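Local coordinates for glutaredoxin related protein (Sulfolobus solfataricus, PDB 4MNN) that probably acts as a thiol-disulfide oxidoreductase, an atypical protein disulfide oxidoreductase of the glutaredoxin family with a thioredoxin-type fold, at residues I7-I21 / S28-E40. Numbering follows the deposited sequence.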
ATOM      1  N   ILE A   7      -6.918  14.690  -3.868  1.00 21.70           N
ATOM      2  CA  ILE A   7      -5.506  14.413  -4.171  1.00 21.27           C
ATOM      3  C   ILE A   7      -4.709  15.676  -3.910  1.00 22.51           C
ATOM      4  O   ILE A   7      -3.638  15.636  -3.299  1.00 22.60           O
ATOM      5  CB  ILE A   7      -5.343  13.980  -5.632  1.00 21.61           C
ATOM      6  CG1 ILE A   7      -6.016  12.613  -5.806  1.00 19.14           C
ATOM      7  CG2 ILE A   7      -3.811  13.969  -6.040  1.00 20.26           C
ATOM      8  CD1 ILE A   7      -6.153  12.169  -7.286  1.00 22.36           C
ATOM      9  N   LYS A   8      -5.238  16.818  -4.342  1.00 22.05           N
ATOM     10  CA  LYS A   8      -4.527  18.068  -4.110  1.00 23.20           C
ATOM     11  C   LYS A   8      -4.380  18.367  -2.625  1.00 23.39           C
ATOM     12  O   LYS A   8      -3.307  18.767  -2.140  1.00 23.53           O
ATOM     13  CB  LYS A   8      -5.258  19.241  -4.771  1.00 25.53           C
ATOM     14  CG  LYS A   8      -4.514  20.577  -4.604  1.00 27.83           C
ATOM     15  CD  LYS A   8      -5.248  21.746  -5.254  1.00 30.53           C
ATOM     16  CE  LYS A   8      -4.336  22.983  -5.303  1.00 32.26           C
ATOM     17  NZ  LYS A   8      -4.739  23.984  -6.348  1.00 36.17           N
ATOM     18  N   GLU A   9      -5.474  18.212  -1.894  1.00 22.60           N
ATOM     19  CA  GLU A   9      -5.436  18.542  -0.491  1.00 23.93           C
ATOM     20  C   GLU A   9      -4.431  17.721   0.286  1.00 24.77           C
ATOM     21  O   GLU A   9      -3.805  18.223   1.232  1.00 23.66           O
ATOM     22  CB  GLU A   9      -6.829  18.427   0.105  1.00 25.21           C
ATOM     23  CG  GLU A   9      -7.733  19.581  -0.344  1.00 28.11           C
ATOM     24  CD  GLU A   9      -7.202  20.939   0.093  1.00 30.00           C
ATOM     25  OE1 GLU A   9      -6.961  21.802  -0.778  1.00 30.14           O
ATOM     26  OE2 GLU A   9      -7.018  21.138   1.313  1.00 29.72           O
ATOM     27  N   TYR A  10      -4.246  16.478  -0.128  1.00 23.22           N
ATOM     28  CA  TYR A  10      -3.281  15.636   0.560  1.00 22.90           C
ATOM     29  C   TYR A  10      -1.870  15.786   0.048  1.00 22.21           C
ATOM     30  O   TYR A  10      -0.932  15.786   0.826  1.00 23.92           O
ATOM     31  CB  TYR A  10      -3.649  14.155   0.433  1.00 22.64           C
ATOM     32  CG  TYR A  10      -4.652  13.700   1.456  1.00 25.04           C
ATOM     33  CD1 TYR A  10      -5.997  13.994   1.316  1.00 25.95           C
ATOM     34  CD2 TYR A  10      -4.237  13.008   2.610  1.00 27.17           C
ATOM     35  CE1 TYR A  10      -6.924  13.623   2.292  1.00 27.41           C
ATOM     36  CE2 TYR A  10      -5.155  12.633   3.588  1.00 29.14           C
ATOM     37  CZ  TYR A  10      -6.497  12.946   3.422  1.00 29.26           C
ATOM     38  OH  TYR A  10      -7.407  12.590   4.398  1.00 32.02           O
ATOM     39  N   LEU A  11      -1.724  15.947  -1.262  1.00 22.21           N
ATOM     40  CA  LEU A  11      -0.398  15.959  -1.843  1.00 23.00           C
ATOM     41  C   LEU A  11       0.272  17.264  -2.190  1.00 25.76           C
ATOM     42  O   LEU A  11       1.508  17.325  -2.265  1.00 24.81           O
ATOM     43  CB  LEU A  11      -0.411  15.062  -3.069  1.00 22.03           C
ATOM     44  CG  LEU A  11      -0.981  13.660  -2.798  1.00 21.69           C
ATOM     45  CD1 LEU A  11      -0.801  12.804  -4.043  1.00 19.88           C
ATOM     46  CD2 LEU A  11      -0.281  13.010  -1.591  1.00 18.79           C
ATOM     47  N   ASN A  12      -0.519  18.306  -2.392  1.00 27.99           N
ATOM     48  CA  ASN A  12       0.072  19.575  -2.777  1.00 31.57           C
ATOM     49  C   ASN A  12       1.191  20.040  -1.845  1.00 32.16           C
ATOM     50  O   ASN A  12       2.161  20.595  -2.318  1.00 34.16           O
ATOM     51  CB  ASN A  12      -0.999  20.671  -2.908  1.00 32.08           C
ATOM     52  CG  ASN A  12      -0.453  21.930  -3.568  1.00 35.26           C
ATOM     53  OD1 ASN A  12       0.337  21.855  -4.521  1.00 34.01           O
ATOM     54  ND2 ASN A  12      -0.878  23.092  -3.079  1.00 35.28           N
ATOM     55  N   ALA A  13       1.078  19.804  -0.547  1.00 33.86           N
ATOM     56  CA  ALA A  13       2.124  20.252   0.380  1.00 36.35           C
ATOM     57  C   ALA A  13       3.396  19.408   0.244  1.00 38.12           C
ATOM     58  O   ALA A  13       4.514  19.944   0.085  1.00 38.48           O
ATOM     59  CB  ALA A  13       1.616  20.188   1.814  1.00 36.34           C
ATOM     60  N   ILE A  14       3.216  18.087   0.281  1.00 37.34           N
ATOM     61  CA  ILE A  14       4.351  17.183   0.206  1.00 37.30           C
ATOM     62  C   ILE A  14       5.092  17.268  -1.109  1.00 37.51           C
ATOM     63  O   ILE A  14       5.973  16.454  -1.377  1.00 39.07           O
ATOM     64  CB  ILE A  14       3.932  15.716   0.460  1.00 36.27           C
ATOM     65  CG1 ILE A  14       3.122  15.190  -0.714  1.00 34.50           C
ATOM     66  CG2 ILE A  14       3.136  15.620   1.769  1.00 37.12           C
ATOM     67  CD1 ILE A  14       2.934  13.708  -0.689  1.00 32.97           C
ATOM     68  N   LYS A  15       4.750  18.262  -1.924  1.00 37.79           N
ATOM     69  CA  LYS A  15       5.394  18.448  -3.216  1.00 35.99           C
ATOM     70  C   LYS A  15       6.899  18.624  -3.056  1.00 36.79           C
ATOM     71  O   LYS A  15       7.677  18.311  -3.970  1.00 34.96           O
ATOM     72  CB  LYS A  15       4.799  19.679  -3.949  1.00 39.41           C
ATOM     73  CG  LYS A  15       5.246  21.061  -3.414  1.00 43.72           C
ATOM     74  CD  LYS A  15       4.298  21.658  -2.361  1.00 46.72           C
ATOM     75  CE  LYS A  15       4.588  23.125  -2.024  1.00 48.55           C
ATOM     76  NZ  LYS A  15       3.497  23.672  -1.127  1.00 51.73           N
ATOM     77  N   LYS A  16       7.315  19.121  -1.890  1.00 35.97           N
ATOM     78  CA  LYS A  16       8.737  19.371  -1.623  1.00 36.93           C
ATOM     79  C   LYS A  16       9.539  18.115  -1.337  1.00 35.85           C
ATOM     80  O   LYS A  16      10.767  18.139  -1.390  1.00 36.42           O
ATOM     81  CB  LYS A  16       8.882  20.346  -0.453  1.00 37.29           C
ATOM     82  CG  LYS A  16      10.258  20.372   0.179  1.00 41.73           C
ATOM     83  CD  LYS A  16      10.307  21.362   1.329  1.00 43.97           C
ATOM     84  CE  LYS A  16      11.614  21.271   2.097  1.00 45.20           C
ATOM     85  NZ  LYS A  16      11.692  22.358   3.108  1.00 48.61           N
ATOM     86  N   GLY A  17       8.848  17.020  -1.039  1.00 35.81           N
ATOM     87  CA  GLY A  17       9.532  15.765  -0.735  1.00 35.96           C
ATOM     88  C   GLY A  17      10.046  15.026  -1.972  1.00 36.26           C
ATOM     89  O   GLY A  17      10.189  15.631  -3.033  1.00 33.56           O
ATOM     90  N   ASP A  18      10.317  13.727  -1.839  1.00 33.52           N
ATOM     91  CA  ASP A  18      10.818  12.940  -2.962  1.00 34.22           C
ATOM     92  C   ASP A  18      10.090  11.588  -3.031  1.00 33.56           C
ATOM     93  O   ASP A  18      10.696  10.545  -3.334  1.00 33.90           O
ATOM     94  CB  ASP A  18      12.318  12.717  -2.836  1.00 38.20           C
ATOM     95  CG  ASP A  18      12.671  11.774  -1.719  1.00 41.86           C
ATOM     96  OD1 ASP A  18      11.883  11.700  -0.751  1.00 44.32           O
ATOM     97  OD2 ASP A  18      13.740  11.113  -1.799  1.00 44.26           O
ATOM     98  N   ILE A  19       8.791  11.611  -2.730  1.00 29.33           N
ATOM     99  CA  ILE A  19       7.998  10.397  -2.845  1.00 27.90           C
ATOM    100  C   ILE A  19       7.953  10.131  -4.354  1.00 25.17           C
ATOM    101  O   ILE A  19       7.868  11.071  -5.165  1.00 21.85           O
ATOM    102  CB  ILE A  19       6.553  10.620  -2.320  1.00 29.98           C
ATOM    103  CG1 ILE A  19       6.436  10.177  -0.867  1.00 32.85           C
ATOM    104  CG2 ILE A  19       5.553   9.824  -3.169  1.00 34.36           C
ATOM    105  CD1 ILE A  19       6.349   8.658  -0.666  1.00 30.60           C
ATOM    106  N   THR A  20       8.070   8.860  -4.739  1.00 22.77           N
ATOM    107  CA  THR A  20       7.997   8.496  -6.145  1.00 21.26           C
ATOM    108  C   THR A  20       7.029   7.313  -6.251  1.00 20.24           C
ATOM    109  O   THR A  20       7.154   6.368  -5.485  1.00 18.89           O
ATOM    110  CB  THR A  20       9.346   8.034  -6.714  1.00 24.34           C
ATOM    111  OG1 THR A  20      10.281   9.123  -6.695  1.00 26.33           O
ATOM    112  CG2 THR A  20       9.173   7.592  -8.178  1.00 23.39           C
ATOM    113  N   ILE A  21       6.079   7.389  -7.183  1.00 17.69           N
ATOM    114  CA  ILE A  21       5.114   6.315  -7.391  1.00 17.97           C
ATOM    115  C   ILE A  21       5.401   5.663  -8.734  1.00 17.39           C
ATOM    116  O   ILE A  21       5.583   6.380  -9.720  1.00 17.36           O
ATOM    117  CB  ILE A  21       3.672   6.884  -7.444  1.00 18.14           C
ATOM    118  CG1 ILE A  21       3.204   7.237  -6.038  1.00 21.61           C
ATOM    119  CG2 ILE A  21       2.717   5.915  -8.135  1.00 22.64           C
ATOM    120  CD1 ILE A  21       1.924   8.033  -6.034  1.00 22.58           C
ATOM    121  N   SER A  28      -5.317   6.829 -15.756  1.00 16.60           N
ATOM    122  CA  SER A  28      -6.222   7.964 -15.621  1.00 17.09           C
ATOM    123  C   SER A  28      -6.317   8.493 -14.213  1.00 17.21           C
ATOM    124  O   SER A  28      -6.693   9.649 -14.009  1.00 18.57           O
ATOM    125  CB  SER A  28      -7.609   7.616 -16.191  1.00 17.67           C
ATOM    126  OG  SER A  28      -8.151   6.513 -15.514  1.00 17.73           O
ATOM    127  N   LEU A  29      -5.958   7.667 -13.232  1.00 16.53           N
ATOM    128  CA  LEU A  29      -5.974   8.114 -11.845  1.00 14.64           C
ATOM    129  C   LEU A  29      -4.655   8.825 -11.515  1.00 16.67           C
ATOM    130  O   LEU A  29      -4.630   9.983 -11.037  1.00 14.26           O
ATOM    131  CB  LEU A  29      -6.159   6.930 -10.881  1.00 18.64           C
ATOM    132  CG  LEU A  29      -5.947   7.291  -9.386  1.00 18.92           C
ATOM    133  CD1 LEU A  29      -7.129   8.145  -8.868  1.00 18.28           C
ATOM    134  CD2 LEU A  29      -5.866   5.982  -8.553  1.00 21.34           C
ATOM    135  N   PHE A  30      -3.554   8.140 -11.794  1.00 14.66           N
ATOM    136  CA  PHE A  30      -2.251   8.674 -11.457  1.00 15.48           C
ATOM    137  C   PHE A  30      -1.743   9.862 -12.260  1.00 15.84           C
ATOM    138  O   PHE A  30      -0.821  10.557 -11.821  1.00 16.17           O
ATOM    139  CB  PHE A  30      -1.271   7.514 -11.464  1.00 14.94           C
ATOM    140  CG  PHE A  30      -1.468   6.596 -10.311  1.00 13.43           C
ATOM    141  CD1 PHE A  30      -1.927   5.300 -10.500  1.00 13.90           C
ATOM    142  CD2 PHE A  30      -1.272   7.074  -8.998  1.00 13.73           C
ATOM    143  CE1 PHE A  30      -2.214   4.455  -9.382  1.00 15.26           C
ATOM    144  CE2 PHE A  30      -1.550   6.255  -7.906  1.00 14.38           C
ATOM    145  CZ  PHE A  30      -2.020   4.958  -8.090  1.00 17.32           C
ATOM    146  N   HIS A  31      -2.339  10.108 -13.425  1.00 16.12           N
ATOM    147  CA  HIS A  31      -1.957  11.274 -14.243  1.00 17.22           C
ATOM    148  C   HIS A  31      -2.138  12.536 -13.352  1.00 17.98           C
ATOM    149  O   HIS A  31      -1.329  13.463 -13.388  1.00 16.92           O
ATOM    150  CB  HIS A  31      -2.862  11.344 -15.482  1.00 15.81           C
ATOM    151  CG  HIS A  31      -2.569  12.490 -16.408  1.00 17.22           C
ATOM    152  ND1 HIS A  31      -3.081  13.747 -16.216  1.00 15.86           N
ATOM    153  CD2 HIS A  31      -1.818  12.557 -17.540  1.00 16.98           C
ATOM    154  CE1 HIS A  31      -2.663  14.553 -17.178  1.00 16.51           C
ATOM    155  NE2 HIS A  31      -1.892  13.851 -17.994  1.00 17.93           N
ATOM    156  N   GLU A  32      -3.188  12.550 -12.539  1.00 18.88           N
ATOM    157  CA  GLU A  32      -3.441  13.684 -11.633  1.00 20.81           C
ATOM    158  C   GLU A  32      -2.369  13.779 -10.526  1.00 21.14           C
ATOM    159  O   GLU A  32      -1.984  14.881 -10.110  1.00 20.87           O
ATOM    160  CB  GLU A  32      -4.828  13.528 -10.974  1.00 23.33           C
ATOM    161  CG  GLU A  32      -5.338  14.753 -10.195  1.00 27.33           C
ATOM    162  CD  GLU A  32      -5.508  15.981 -11.085  1.00 30.77           C
ATOM    163  OE1 GLU A  32      -5.499  15.826 -12.320  1.00 31.49           O
ATOM    164  OE2 GLU A  32      -5.660  17.105 -10.550  1.00 33.32           O
ATOM    165  N   PHE A  33      -1.882  12.634 -10.051  1.00 20.73           N
ATOM    166  CA  PHE A  33      -0.846  12.622  -8.993  1.00 21.26           C
ATOM    167  C   PHE A  33       0.432  13.292  -9.484  1.00 21.75           C
ATOM    168  O   PHE A  33       1.199  13.864  -8.717  1.00 19.63           O
ATOM    169  CB  PHE A  33      -0.500  11.174  -8.597  1.00 21.07           C
ATOM    170  CG  PHE A  33      -1.505  10.517  -7.700  1.00 20.40           C
ATOM    171  CD1 PHE A  33      -2.807  10.264  -8.128  1.00 20.74           C
ATOM    172  CD2 PHE A  33      -1.142  10.135  -6.418  1.00 18.53           C
ATOM    173  CE1 PHE A  33      -3.725   9.637  -7.309  1.00 21.08           C
ATOM    174  CE2 PHE A  33      -2.082   9.491  -5.569  1.00 22.64           C
ATOM    175  CZ  PHE A  33      -3.369   9.247  -6.020  1.00 19.90           C
ATOM    176  N   LYS A  34       0.677  13.177 -10.778  1.00 23.37           N
ATOM    177  CA  LYS A  34       1.860  13.731 -11.391  1.00 25.67           C
ATOM    178  C   LYS A  34       1.970  15.241 -11.163  1.00 27.73           C
ATOM    179  O   LYS A  34       3.061  15.815 -11.206  1.00 25.74           O
ATOM    180  CB  LYS A  34       1.827  13.394 -12.892  1.00 29.09           C
ATOM    181  CG  LYS A  34       3.130  12.926 -13.459  1.00 29.42           C
ATOM    182  CD  LYS A  34       2.962  12.533 -14.907  1.00 29.81           C
ATOM    183  CE  LYS A  34       4.304  12.534 -15.626  1.00 34.39           C
ATOM    184  NZ  LYS A  34       5.258  11.614 -14.949  1.00 36.43           N
ATOM    185  N   ASN A  35       0.839  15.883 -10.870  1.00 29.20           N
ATOM    186  CA  ASN A  35       0.852  17.320 -10.649  1.00 31.54           C
ATOM    187  C   ASN A  35       1.553  17.598  -9.342  1.00 30.35           C
ATOM    188  O   ASN A  35       2.040  18.701  -9.127  1.00 32.98           O
ATOM    189  CB  ASN A  35      -0.578  17.909 -10.602  1.00 34.41           C
ATOM    190  CG  ASN A  35      -1.401  17.584 -11.838  1.00 36.27           C
ATOM    191  OD1 ASN A  35      -0.910  17.622 -12.970  1.00 40.61           O
ATOM    192  ND2 ASN A  35      -2.669  17.269 -11.629  1.00 38.89           N
ATOM    193  N   TYR A  36       1.655  16.584  -8.474  1.00 27.15           N
ATOM    194  CA  TYR A  36       2.263  16.758  -7.156  1.00 24.80           C
ATOM    195  C   TYR A  36       3.472  15.933  -6.781  1.00 23.33           C
ATOM    196  O   TYR A  36       4.264  16.368  -5.951  1.00 24.76           O
ATOM    197  CB  TYR A  36       1.210  16.544  -6.039  1.00 26.49           C
ATOM    198  CG  TYR A  36      -0.081  17.255  -6.322  1.00 28.44           C
ATOM    199  CD1 TYR A  36      -1.157  16.584  -6.875  1.00 27.44           C
ATOM    200  CD2 TYR A  36      -0.172  18.635  -6.177  1.00 30.63           C
ATOM    201  CE1 TYR A  36      -2.285  17.263  -7.292  1.00 28.68           C
ATOM    202  CE2 TYR A  36      -1.292  19.327  -6.588  1.00 30.84           C
ATOM    203  CZ  TYR A  36      -2.342  18.647  -7.149  1.00 29.60           C
ATOM    204  OH  TYR A  36      -3.443  19.345  -7.603  1.00 31.13           O
ATOM    205  N   VAL A  37       3.602  14.725  -7.328  1.00 19.61           N
ATOM    206  CA  VAL A  37       4.738  13.856  -6.997  1.00 16.59           C
ATOM    207  C   VAL A  37       5.275  13.225  -8.274  1.00 16.87           C
ATOM    208  O   VAL A  37       4.629  13.297  -9.316  1.00 14.90           O
ATOM    209  CB  VAL A  37       4.362  12.714  -6.025  1.00 17.31           C
ATOM    210  CG1 VAL A  37       3.884  13.290  -4.682  1.00 19.50           C
ATOM    211  CG2 VAL A  37       3.239  11.804  -6.672  1.00 16.94           C
ATOM    212  N   ASN A  38       6.448  12.604  -8.199  1.00 16.51           N
ATOM    213  CA  ASN A  38       6.992  11.980  -9.407  1.00 17.42           C
ATOM    214  C   ASN A  38       6.207  10.719  -9.642  1.00 17.35           C
ATOM    215  O   ASN A  38       5.998   9.942  -8.704  1.00 17.67           O
ATOM    216  CB  ASN A  38       8.464  11.608  -9.194  1.00 21.56           C
ATOM    217  CG  ASN A  38       9.331  12.833  -8.863  1.00 26.25           C
ATOM    218  OD1 ASN A  38       9.226  13.861  -9.512  1.00 29.08           O
ATOM    219  ND2 ASN A  38      10.192  12.707  -7.869  1.00 27.67           N
ATOM    220  N   VAL A  39       5.779  10.514 -10.885  1.00 16.84           N
ATOM    221  CA  VAL A  39       5.052   9.300 -11.249  1.00 15.76           C
ATOM    222  C   VAL A  39       5.766   8.632 -12.441  1.00 17.07           C
ATOM    223  O   VAL A  39       5.984   9.273 -13.459  1.00 17.91           O
ATOM    224  CB  VAL A  39       3.591   9.618 -11.670  1.00 16.38           C
ATOM    225  CG1 VAL A  39       2.872   8.335 -12.077  1.00 12.92           C
ATOM    226  CG2 VAL A  39       2.831  10.290 -10.506  1.00 14.17           C
ATOM    227  N   GLU A  40       6.149   7.371 -12.290  1.00 16.77           N
ATOM    228  CA  GLU A  40       6.773   6.601 -13.364  1.00 17.26           C
ATOM    229  C   GLU A  40       5.753   5.574 -13.800  1.00 17.90           C
ATOM    230  O   GLU A  40       5.136   4.927 -12.959  1.00 17.80           O
ATOM    231  CB  GLU A  40       8.003   5.857 -12.848  1.00 19.52           C
ATOM    232  CG  GLU A  40       9.136   6.754 -12.436  1.00 25.65           C
ATOM    233  CD  GLU A  40      10.269   5.958 -11.813  1.00 28.88           C
ATOM    234  OE1 GLU A  40      10.398   4.743 -12.114  1.00 31.66           O
ATOM    235  OE2 GLU A  40      11.030   6.558 -11.043  1.00 32.10           O
TER
HETATM  236  O   HOH W   1       7.040  15.554  -4.509  1.00 29.67           O
HETATM  237  O   HOH W   2       8.031  13.665  -5.776  1.00 20.19           O
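Tyr36 lies against the helix that holds Ile7 and Leu11. Ile7 CG2 sits 3.8 Å from both Tyr36 CD1 and Tyr36 CE1, and the two side chains cross at about a right angle. Lys8 CA makes an off-centre CH-pi contact, 4.2 Å from the centroid of the Tyr36 ring. The phenol oxygen ends beside the Lys8 aliphatic chain, with Lys8 CB 3.4 Å from Tyr36 OH. Asn12 comes in at the CD2 and CE2 atoms, its amide plane turned 74° from the ring.

Phe33 is the second aromatic anchor. Ile7 CD1 reaches Phe33 CE1 at 3.5 Å. Leu11 CD1 and Ile21 CD1 both approach CD2, so the ring links the helix to the strand. With CG1 of Ile21 anti to the carbonyl carbon (chi1 -76°) and chi2 extended at 169°, CD1 is carried to Phe33 CD2 and Val37 CG2. Phe74 of helix 71-83 touches Phe33 too.

Strands 19-21 and 38-40 pair in parallel. Ile21 N donates to Asn38 O at 3.0 Å, and Glu40 N donates to Ile21 O at 2.8 Å. At the start of the pairing, a water accepts the Asn38 N-H and donates to Ile19 O, 2.7 Å away.

The strands and helix 27-33 form a beta-alpha-beta unit at the sheet edge of this thioredoxin-like domain. Its chemistry is divided: nearly straight backbone bonds set the strand register, while mainly apolar contacts hold helix 4-11 against the unit.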